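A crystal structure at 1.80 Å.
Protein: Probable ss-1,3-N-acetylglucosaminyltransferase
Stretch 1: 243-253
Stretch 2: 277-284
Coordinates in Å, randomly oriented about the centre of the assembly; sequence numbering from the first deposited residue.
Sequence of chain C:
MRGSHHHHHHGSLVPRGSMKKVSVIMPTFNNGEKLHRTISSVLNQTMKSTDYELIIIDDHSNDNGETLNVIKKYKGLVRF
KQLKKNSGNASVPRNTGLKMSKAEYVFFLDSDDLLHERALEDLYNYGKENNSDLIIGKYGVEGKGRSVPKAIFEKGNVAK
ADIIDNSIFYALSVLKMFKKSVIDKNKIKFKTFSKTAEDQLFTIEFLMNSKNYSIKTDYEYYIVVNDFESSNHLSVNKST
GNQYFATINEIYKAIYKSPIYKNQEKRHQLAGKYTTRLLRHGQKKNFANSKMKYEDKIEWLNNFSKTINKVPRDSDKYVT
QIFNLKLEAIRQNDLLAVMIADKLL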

ATOM      1  N   GLN C 243      13.208  -1.909 -26.505  1.00 41.51           N
ATOM      2  CA  GLN C 243      12.625  -2.319 -27.780  1.00 40.99           C
ATOM      3  C   GLN C 243      11.184  -2.789 -27.556  1.00 38.05           C
ATOM      4  O   GLN C 243      10.307  -2.454 -28.316  1.00 37.26           O
ATOM      5  CB  GLN C 243      13.444  -3.427 -28.453  1.00 41.98           C
ATOM      6  CG  GLN C 243      14.880  -3.040 -28.788  1.00 43.95           C
ATOM      7  CD  GLN C 243      15.766  -4.250 -28.998  1.00 44.86           C
ATOM      8  N   TYR C 244      10.967  -3.572 -26.499  1.00 37.02           N
ATOM      9  CA  TYR C 244       9.650  -4.112 -26.177  1.00 35.37           C
ATOM     10  C   TYR C 244       8.631  -2.976 -25.989  1.00 34.04           C
ATOM     11  O   TYR C 244       7.547  -2.998 -26.598  1.00 33.20           O
ATOM     12  CB  TYR C 244       9.724  -4.992 -24.931  1.00 35.45           C
ATOM     13  CG  TYR C 244       8.383  -5.426 -24.393  1.00 34.70           C
ATOM     14  CD1 TYR C 244       7.527  -6.224 -25.138  1.00 34.92           C
ATOM     15  CD2 TYR C 244       7.971  -5.046 -23.125  1.00 34.41           C
ATOM     16  CE1 TYR C 244       6.296  -6.625 -24.646  1.00 34.17           C
ATOM     17  CE2 TYR C 244       6.746  -5.444 -22.610  1.00 33.89           C
ATOM     18  CZ  TYR C 244       5.914  -6.253 -23.363  1.00 34.28           C
ATOM     19  OH  TYR C 244       4.715  -6.655 -22.846  1.00 34.19           O
ATOM     20  N   PHE C 245       8.980  -1.969 -25.186  1.00 33.37           N
ATOM     21  CA  PHE C 245       8.000  -0.915 -24.874  1.00 32.69           C
ATOM     22  C   PHE C 245       7.838   0.061 -26.050  1.00 32.83           C
ATOM     23  O   PHE C 245       6.789   0.680 -26.160  1.00 32.39           O
ATOM     24  CB  PHE C 245       8.302  -0.231 -23.539  1.00 32.33           C
ATOM     25  CG  PHE C 245       7.891  -1.074 -22.355  1.00 31.87           C
ATOM     26  CD1 PHE C 245       6.557  -1.409 -22.161  1.00 31.43           C
ATOM     27  CD2 PHE C 245       8.831  -1.580 -21.471  1.00 32.05           C
ATOM     28  CE1 PHE C 245       6.163  -2.208 -21.099  1.00 30.93           C
ATOM     29  CE2 PHE C 245       8.434  -2.369 -20.404  1.00 31.73           C
ATOM     30  CZ  PHE C 245       7.108  -2.693 -20.229  1.00 31.17           C
ATOM     31  N   ALA C 246       8.828   0.152 -26.946  1.00 33.63           N
ATOM     32  CA  ALA C 246       8.646   0.885 -28.228  1.00 34.16           C
ATOM     33  C   ALA C 246       7.601   0.174 -29.107  1.00 33.94           C
ATOM     34  O   ALA C 246       6.854   0.823 -29.828  1.00 34.44           O
ATOM     35  CB  ALA C 246       9.962   1.034 -28.957  1.00 35.44           C
ATOM     36  N   THR C 247       7.546  -1.160 -29.048  1.00 33.56           N
ATOM     37  CA  THR C 247       6.573  -1.930 -29.801  1.00 33.42           C
ATOM     38  C   THR C 247       5.170  -1.713 -29.218  1.00 32.41           C
ATOM     39  O   THR C 247       4.215  -1.478 -29.964  1.00 32.07           O
ATOM     40  CB  THR C 247       6.964  -3.409 -29.874  1.00 33.60           C
ATOM     41  OG1 THR C 247       8.221  -3.455 -30.553  1.00 35.20           O
ATOM     42  CG2 THR C 247       5.968  -4.242 -30.641  1.00 33.53           C
ATOM     43  N   ILE C 248       5.070  -1.753 -27.887  1.00 31.63           N
ATOM     44  CA  ILE C 248       3.793  -1.520 -27.202  1.00 31.13           C
ATOM     45  C   ILE C 248       3.281  -0.116 -27.559  1.00 31.36           C
ATOM     46  O   ILE C 248       2.098   0.067 -27.829  1.00 31.52           O
ATOM     47  CB  ILE C 248       3.918  -1.718 -25.677  1.00 30.46           C
ATOM     48  CG1 ILE C 248       4.430  -3.110 -25.296  1.00 30.46           C
ATOM     49  CG2 ILE C 248       2.605  -1.394 -24.981  1.00 29.92           C
ATOM     50  CD1 ILE C 248       3.594  -4.239 -25.814  1.00 30.52           C
ATOM     51  N   ASN C 249       4.170   0.870 -27.559  1.00 31.99           N
ATOM     52  CA  ASN C 249       3.824   2.227 -27.959  1.00 32.84           C
ATOM     53  C   ASN C 249       3.132   2.223 -29.339  1.00 33.34           C
ATOM     54  O   ASN C 249       2.168   2.919 -29.531  1.00 33.01           O
ATOM     55  CB  ASN C 249       5.037   3.163 -27.922  1.00 34.01           C
ATOM     56  CG  ASN C 249       4.670   4.596 -28.237  1.00 35.06           C
ATOM     57  OD1 ASN C 249       5.152   5.177 -29.215  1.00 37.92           O
ATOM     58  ND2 ASN C 249       3.731   5.142 -27.489  1.00 34.88           N
ATOM     59  N   GLU C 250       3.610   1.410 -30.281  1.00 33.88           N
ATOM     60  CA  GLU C 250       3.071   1.375 -31.640  1.00 34.95           C
ATOM     61  C   GLU C 250       1.676   0.740 -31.660  1.00 33.68           C
ATOM     62  O   GLU C 250       0.847   1.110 -32.486  1.00 33.70           O
ATOM     63  CB  GLU C 250       4.039   0.658 -32.592  1.00 36.85           C
ATOM     64  CG  GLU C 250       5.369   1.380 -32.758  1.00 39.00           C
ATOM     65  CD  GLU C 250       5.316   2.728 -33.463  1.00 41.81           C
ATOM     66  OE1 GLU C 250       4.509   2.870 -34.412  1.00 44.92           O
ATOM     67  OE2 GLU C 250       6.094   3.648 -33.069  1.00 45.31           O
ATOM     68  N   ILE C 251       1.413  -0.187 -30.728  1.00 32.49           N
ATOM     69  CA  ILE C 251       0.093  -0.804 -30.606  1.00 31.91           C
ATOM     70  C   ILE C 251      -0.941   0.273 -30.240  1.00 31.85           C
ATOM     71  O   ILE C 251      -1.987   0.399 -30.897  1.00 31.76           O
ATOM     72  CB  ILE C 251       0.135  -1.975 -29.613  1.00 31.30           C
ATOM     73  CG1 ILE C 251       0.838  -3.182 -30.249  1.00 31.54           C
ATOM     74  CG2 ILE C 251      -1.256  -2.319 -29.095  1.00 30.94           C
ATOM     75  CD1 ILE C 251       1.260  -4.225 -29.252  1.00 31.20           C
ATOM     76  N   TYR C 252      -0.632   1.062 -29.202  1.00 31.41           N
ATOM     77  CA  TYR C 252      -1.521   2.144 -28.761  1.00 31.49           C
ATOM     78  C   TYR C 252      -1.719   3.189 -29.864  1.00 32.71           C
ATOM     79  O   TYR C 252      -2.849   3.623 -30.074  1.00 32.75           O
ATOM     80  CB  TYR C 252      -0.982   2.792 -27.492  1.00 30.70           C
ATOM     81  CG  TYR C 252      -1.168   1.948 -26.267  1.00 29.77           C
ATOM     82  CD1 TYR C 252      -2.435   1.680 -25.784  1.00 29.52           C
ATOM     83  CD2 TYR C 252      -0.081   1.417 -25.595  1.00 29.32           C
ATOM     84  CE1 TYR C 252      -2.624   0.936 -24.628  1.00 29.05           C
ATOM     85  CE2 TYR C 252      -0.248   0.657 -24.456  1.00 28.76           C
ATOM     86  CZ  TYR C 252      -1.526   0.420 -23.971  1.00 28.57           C
ATOM     87  OH  TYR C 252      -1.699  -0.293 -22.834  1.00 28.08           O
ATOM     88  N   LYS C 253      -0.630   3.546 -30.576  1.00 34.01           N
ATOM     89  CA  LYS C 253      -0.668   4.491 -31.698  1.00 35.58           C
ATOM     90  C   LYS C 253      -1.616   3.975 -32.792  1.00 35.44           C
ATOM     91  O   LYS C 253      -2.401   4.753 -33.317  1.00 35.91           O
ATOM     92  CB  LYS C 253       0.720   4.757 -32.294  1.00 37.52           C
ATOM     93  CG  LYS C 253       1.666   5.567 -31.408  1.00 38.69           C
ATOM     94  CD  LYS C 253       2.614   6.485 -32.153  1.00 40.83           C
ATOM     95  CE  LYS C 253       3.868   5.811 -32.682  1.00 42.10           C
ATOM     96  N   ARG C 277      -5.241  -6.522 -21.057  1.00 30.24           N
ATOM     97  CA  ARG C 277      -4.526  -7.663 -21.620  1.00 30.68           C
ATOM     98  C   ARG C 277      -3.034  -7.592 -21.252  1.00 30.05           C
ATOM     99  O   ARG C 277      -2.428  -8.614 -20.904  1.00 30.09           O
ATOM    100  CB  ARG C 277      -4.726  -7.721 -23.140  1.00 31.49           C
ATOM    101  CG  ARG C 277      -3.941  -8.827 -23.831  1.00 32.51           C
ATOM    102  CD  ARG C 277      -2.649  -8.322 -24.431  1.00 33.30           C
ATOM    103  NE  ARG C 277      -1.693  -9.418 -24.557  1.00 35.05           N
ATOM    104  CZ  ARG C 277      -0.378  -9.290 -24.413  1.00 35.65           C
ATOM    105  NH1 ARG C 277       0.376 -10.380 -24.416  1.00 37.66           N
ATOM    106  NH2 ARG C 277       0.170  -8.090 -24.244  1.00 35.01           N
ATOM    107  N   LEU C 278      -2.441  -6.401 -21.345  1.00 29.46           N
ATOM    108  CA  LEU C 278      -1.014  -6.217 -21.085  1.00 29.51           C
ATOM    109  C   LEU C 278      -0.674  -6.537 -19.616  1.00 29.76           C
ATOM    110  O   LEU C 278       0.316  -7.217 -19.295  1.00 29.74           O
ATOM    111  CB  LEU C 278      -0.646  -4.776 -21.447  1.00 29.14           C
ATOM    112  CG  LEU C 278       0.811  -4.390 -21.252  1.00 29.16           C
ATOM    113  CD1 LEU C 278       1.701  -5.202 -22.163  1.00 29.58           C
ATOM    114  CD2 LEU C 278       1.020  -2.910 -21.503  1.00 29.07           C
ATOM    115  N   LEU C 279      -1.494  -6.027 -18.706  1.00 30.05           N
ATOM    116  CA  LEU C 279      -1.321  -6.278 -17.274  1.00 30.52           C
ATOM    117  C   LEU C 279      -1.538  -7.759 -16.938  1.00 31.69           C
ATOM    118  O   LEU C 279      -0.900  -8.257 -16.021  1.00 32.20           O
ATOM    119  CB  LEU C 279      -2.289  -5.382 -16.497  1.00 30.48           C
ATOM    120  CG  LEU C 279      -1.906  -3.904 -16.494  1.00 29.94           C
ATOM    121  CD1 LEU C 279      -2.983  -3.066 -15.836  1.00 30.06           C
ATOM    122  CD2 LEU C 279      -0.566  -3.693 -15.796  1.00 29.93           C
ATOM    123  N   ARG C 280      -2.384  -8.457 -17.706  1.00 32.70           N
ATOM    124  CA  ARG C 280      -2.725  -9.875 -17.462  1.00 34.49           C
ATOM    125  C   ARG C 280      -1.680 -10.843 -18.040  1.00 34.40           C
ATOM    126  O   ARG C 280      -1.435 -11.896 -17.442  1.00 34.60           O
ATOM    127  CB  ARG C 280      -4.096 -10.216 -18.044  1.00 36.19           C
ATOM    128  CG  ARG C 280      -5.246  -9.930 -17.093  1.00 38.41           C
ATOM    129  CD  ARG C 280      -6.590 -10.390 -17.627  1.00 41.09           C
ATOM    130  NE  ARG C 280      -7.618  -9.937 -16.705  1.00 44.37           N
ATOM    131  CZ  ARG C 280      -8.867  -9.622 -17.037  1.00 47.46           C
ATOM    132  NH1 ARG C 280      -9.227  -9.577 -18.314  1.00 48.52           N
ATOM    133  NH2 ARG C 280      -9.746  -9.363 -16.082  1.00 46.69           N
ATOM    134  N   HIS C 281      -1.070 -10.499 -19.182  1.00 33.71           N
ATOM    135  CA  HIS C 281      -0.227 -11.465 -19.914  1.00 34.59           C
ATOM    136  C   HIS C 281       1.067 -10.840 -20.443  1.00 34.21           C
ATOM    137  O   HIS C 281       1.793 -11.516 -21.150  1.00 35.12           O
ATOM    138  CB  HIS C 281      -1.027 -12.095 -21.061  1.00 35.17           C
ATOM    139  CG  HIS C 281      -2.166 -12.931 -20.588  1.00 36.10           C
ATOM    140  ND1 HIS C 281      -1.982 -14.042 -19.779  1.00 37.94           N
ATOM    141  CD2 HIS C 281      -3.497 -12.811 -20.758  1.00 36.67           C
ATOM    142  CE1 HIS C 281      -3.151 -14.569 -19.476  1.00 38.17           C
ATOM    143  NE2 HIS C 281      -4.094 -13.841 -20.078  1.00 37.81           N
ATOM    144  N   GLY C 282       1.345  -9.570 -20.125  1.00 33.55           N
ATOM    145  CA  GLY C 282       2.544  -8.902 -20.605  1.00 33.52           C
ATOM    146  C   GLY C 282       3.840  -9.586 -20.178  1.00 34.27           C
ATOM    147  O   GLY C 282       3.895 -10.372 -19.214  1.00 33.64           O
ATOM    148  N   GLN C 283       4.913  -9.270 -20.909  1.00 34.73           N
ATOM    149  CA  GLN C 283       6.285  -9.668 -20.522  1.00 36.65           C
ATOM    150  C   GLN C 283       6.613  -9.151 -19.109  1.00 35.53           C
ATOM    151  O   GLN C 283       6.373  -7.995 -18.814  1.00 33.80           O
ATOM    152  CB  GLN C 283       7.317  -9.061 -21.474  1.00 39.40           C
ATOM    153  CG  GLN C 283       7.975 -10.029 -22.443  1.00 43.44           C
ATOM    154  CD  GLN C 283       9.413  -9.606 -22.681  1.00 47.99           C
ATOM    155  OE1 GLN C 283      10.349 -10.073 -22.022  1.00 54.27           O
ATOM    156  NE2 GLN C 283       9.596  -8.665 -23.591  1.00 46.38           N
ATOM    157  N   LYS C 284       7.215 -10.020 -18.289  1.00 35.92           N
ATOM    158  CA  LYS C 284       7.715  -9.707 -16.955  1.00 36.89           C
ATOM    159  C   LYS C 284       6.640  -8.992 -16.117  1.00 35.72           C
ATOM    160  O   LYS C 284       6.932  -8.059 -15.396  1.00 34.47           O
ATOM    161  CB  LYS C 284       8.976  -8.850 -17.060  1.00 37.41           C
ATOM    162  CG  LYS C 284      10.081  -9.483 -17.881  1.00 39.67           C
ATOM    163  CD  LYS C 284      11.411  -8.782 -17.739  1.00 41.39           C
ATOM    164  CE  LYS C 284      12.525  -9.556 -18.410  1.00 43.75           C
ATOM    165  NZ  LYS C 284      13.471  -8.638 -19.097  1.00 45.24           N
TER

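Residues 243-253 are helical throughout. The second stretch begins in a helix and passes into a loop that includes Gln-283. The two helices run roughly antiparallel, at 148°, with axes 13.7 Å apart at closest approach. At that separation side chains must bridge the gap, and the contact is small, burying 277 Å² in all.

Tyr-244 does most of the bridging. Its CB points toward the second stretch, and chi1 is t (171°), which carries the ring across to Leu-278 and Gln-283. There Gln-283 N donates a hydrogen bond to Tyr-244 OH (3.3 Å). Tyrosine suits this buried place: its ring packs, and its hydroxyl accepts from a backbone NH in the loop. Gln-283 lies over one face of the ring. Its CB sits 4.0 Å from the ring centroid in a CH-pi contact, and its NE2 is 3.6 Å from Tyr-244 CG. Its chi1 (-107°) and chi2 (-146°) both lie between wells.

Leu-278, with chi1 t and chi2 p, is the apolar centre. Its CD1 lies 3.4 Å from Tyr-244 OH. Its CD2 meets Ile-248 CG2 at 4.1 Å and Tyr-252 OH at 4.0 Å. Tyr-252 starts sideways, but its long ring brings the hydroxyl within reach.

Gly-282 has no side chain; a CB there would clash with Leu-278 O.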